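Local coordinates for protein anti-H(O) lectin 1 (Ulex europaeus, PDB 1FX5) that binds L-fucose as a calcium- and manganese-containing legume lectin specific for the H(O) blood-group antigen, at residues S19-A24 and I48-A53. Numbering follows the deposited sequence.
Sequences SFQGNA and IARYIA. Unlike the reference sequence in segment 19-24: Asn23 (reference Asp). With NAG (2-acetamido-2-deoxy-beta-D-glucopyranose), chain C.
An antiparallel strand pair of the legume lectin beta-sandwich joins Ser19-Gln21 to Ile48-Arg50, with strand directions 163° apart. Two hydrogen-bonded pairs flank one non-hydrogen-bonded pair, which fixes the register. In the first, Ser19 N donates to Arg50 O at 2.8 Å, and Arg50 N returns a bond to Ser19 O. In the second, Gln21 N and Ile48 O pair at 3.0 Å while Ile48 N donates to Gln21 O. Between them, the CA atoms of Phe20 and Ala49 come within 4.7 Å of each other, and Ala49 CA also makes a CA-H...O contact with Ser19 O.

The two faces differ in character. On the Phe20 and Ala49 face, Phe20 CD2 lies 4.1 Å from Ala49 CB, an oblique apolar approach; both side chains also touch Leu32 of strand 32-33. The other face carries Ser19, Gln21, Ile48 and Arg50. There the amide end of Gln21 runs beside Ile48, its partner on the opposite strand, toward the guanidinium edge of Arg50, the two planes being 49° apart. The first torsion of Arg50 sets CG anti to the carbonyl carbon, and the extended run from CG to NE carries NE to a bridging water. Ser211 OG and Ser98 OG accept from NH1 and NH2, holding the guanidinium from outside the pair.

Past Gly22, whose phi of 72° suits glycine, the chain turns into Asn23, which carries an N-linked glycan through a 1.5 Å bond from ND2 to NAG C1. Back at the paired strands, the water links the two, donating to Ser19 O at 3.0 Å and accepting from Arg50 NE in the guanidinium plane.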
# COMPACT_ATOMS: atom_id res chain seq x y z
N SER A 19 1.63 2.10 -10.22
CA SER A 19 2.09 1.18 -11.25
C SER A 19 1.47 1.69 -12.57
O SER A 19 0.26 1.98 -12.62
CB SER A 19 1.59 -0.22 -10.89
OG SER A 19 1.93 -1.17 -11.88
N PHE A 20 2.26 1.83 -13.64
CA PHE A 20 1.71 2.32 -14.91
C PHE A 20 1.73 1.33 -16.05
O PHE A 20 2.65 0.51 -16.15
CB PHE A 20 2.49 3.55 -15.41
CG PHE A 20 2.60 4.64 -14.42
CD1 PHE A 20 3.68 4.69 -13.55
CD2 PHE A 20 1.60 5.59 -14.32
CE1 PHE A 20 3.75 5.68 -12.58
CE2 PHE A 20 1.65 6.58 -13.35
CZ PHE A 20 2.73 6.63 -12.47
N GLN A 21 0.78 1.50 -16.97
CA GLN A 21 0.64 0.65 -18.17
C GLN A 21 0.17 1.57 -19.30
O GLN A 21 -0.62 2.49 -19.07
CB GLN A 21 -0.40 -0.45 -17.99
CG GLN A 21 0.06 -1.64 -17.21
CD GLN A 21 -1.11 -2.54 -16.87
OE1 GLN A 21 -1.13 -3.71 -17.22
NE2 GLN A 21 -2.09 -1.99 -16.19
N GLY A 22 0.64 1.32 -20.52
CA GLY A 22 0.23 2.15 -21.64
C GLY A 22 0.88 3.52 -21.56
O GLY A 22 2.00 3.65 -21.06
N ASN A 23 0.14 4.56 -21.93
CA ASN A 23 0.72 5.89 -21.89
C ASN A 23 0.29 6.84 -20.80
O ASN A 23 0.07 8.02 -21.06
CB ASN A 23 0.61 6.52 -23.29
CG ASN A 23 1.57 5.87 -24.29
OD1 ASN A 23 2.79 5.94 -24.09
ND2 ASN A 23 1.05 5.16 -25.29
N ALA A 24 0.18 6.34 -19.57
CA ALA A 24 -0.21 7.16 -18.41
C ALA A 24 1.06 7.54 -17.62
O ALA A 24 2.05 6.80 -17.66
CB ALA A 24 -1.17 6.37 -17.52
N ILE A 48 -3.17 3.32 -18.07
CA ILE A 48 -3.72 2.82 -16.80
C ILE A 48 -2.76 3.10 -15.63
O ILE A 48 -1.54 3.01 -15.78
CB ILE A 48 -3.94 1.27 -16.86
CG1 ILE A 48 -5.13 0.91 -17.76
CG2 ILE A 48 -4.12 0.69 -15.44
CD1 ILE A 48 -5.33 -0.62 -17.90
N ALA A 49 -3.30 3.41 -14.46
CA ALA A 49 -2.49 3.68 -13.28
C ALA A 49 -3.19 3.07 -12.07
O ALA A 49 -4.38 3.31 -11.85
CB ALA A 49 -2.29 5.18 -13.09
N ARG A 50 -2.47 2.27 -11.28
CA ARG A 50 -3.06 1.63 -10.10
C ARG A 50 -2.17 1.80 -8.90
O ARG A 50 -0.95 1.95 -9.06
CB ARG A 50 -3.15 0.11 -10.30
CG ARG A 50 -3.47 -0.36 -11.69
CD ARG A 50 -3.51 -1.87 -11.79
NE ARG A 50 -3.51 -2.32 -13.18
CZ ARG A 50 -4.17 -3.38 -13.63
NH1 ARG A 50 -4.89 -4.13 -12.80
NH2 ARG A 50 -4.11 -3.69 -14.92
N TYR A 51 -2.76 1.76 -7.71
CA TYR A 51 -1.96 1.89 -6.48
C TYR A 51 -1.18 0.55 -6.49
O TYR A 51 -1.73 -0.50 -6.86
CB TYR A 51 -2.84 2.02 -5.21
CG TYR A 51 -2.04 2.25 -3.94
CD1 TYR A 51 -2.10 1.34 -2.89
CD2 TYR A 51 -1.20 3.37 -3.80
CE1 TYR A 51 -1.35 1.53 -1.73
CE2 TYR A 51 -0.44 3.58 -2.63
CZ TYR A 51 -0.52 2.65 -1.60
OH TYR A 51 0.20 2.81 -0.43
N ILE A 52 0.09 0.59 -6.08
CA ILE A 52 0.93 -0.60 -6.09
C ILE A 52 0.56 -1.82 -5.23
O ILE A 52 0.84 -2.95 -5.61
CB ILE A 52 2.43 -0.19 -5.93
CG1 ILE A 52 3.34 -1.30 -6.45
CG2 ILE A 52 2.75 0.15 -4.49
CD1 ILE A 52 4.81 -0.95 -6.35
N ALA A 53 -0.11 -1.60 -4.11
CA ALA A 53 -0.51 -2.70 -3.23
C ALA A 53 -1.95 -3.20 -3.50
O ALA A 53 -2.86 -2.39 -3.63
CB ALA A 53 -0.42 -2.24 -1.77
C1 NAG C . 1.91 4.28 -26.07
C2 NAG C . 1.08 3.30 -26.91
C3 NAG C . 2.04 2.39 -27.69
C4 NAG C . 2.99 3.24 -28.56
C5 NAG C . 3.71 4.29 -27.69
C6 NAG C . 4.51 5.30 -28.51
C7 NAG C . -1.10 2.84 -25.91
C8 NAG C . -1.93 1.90 -25.05
N2 NAG C . 0.17 2.49 -26.10
O3 NAG C . 1.28 1.48 -28.51
O4 NAG C . 3.98 2.38 -29.19
O5 NAG C . 2.75 5.07 -26.93
O6 NAG C . 3.73 5.81 -29.60
O7 NAG C . -1.58 3.89 -26.34
O HOH W 1 -1.19 -0.34 -13.94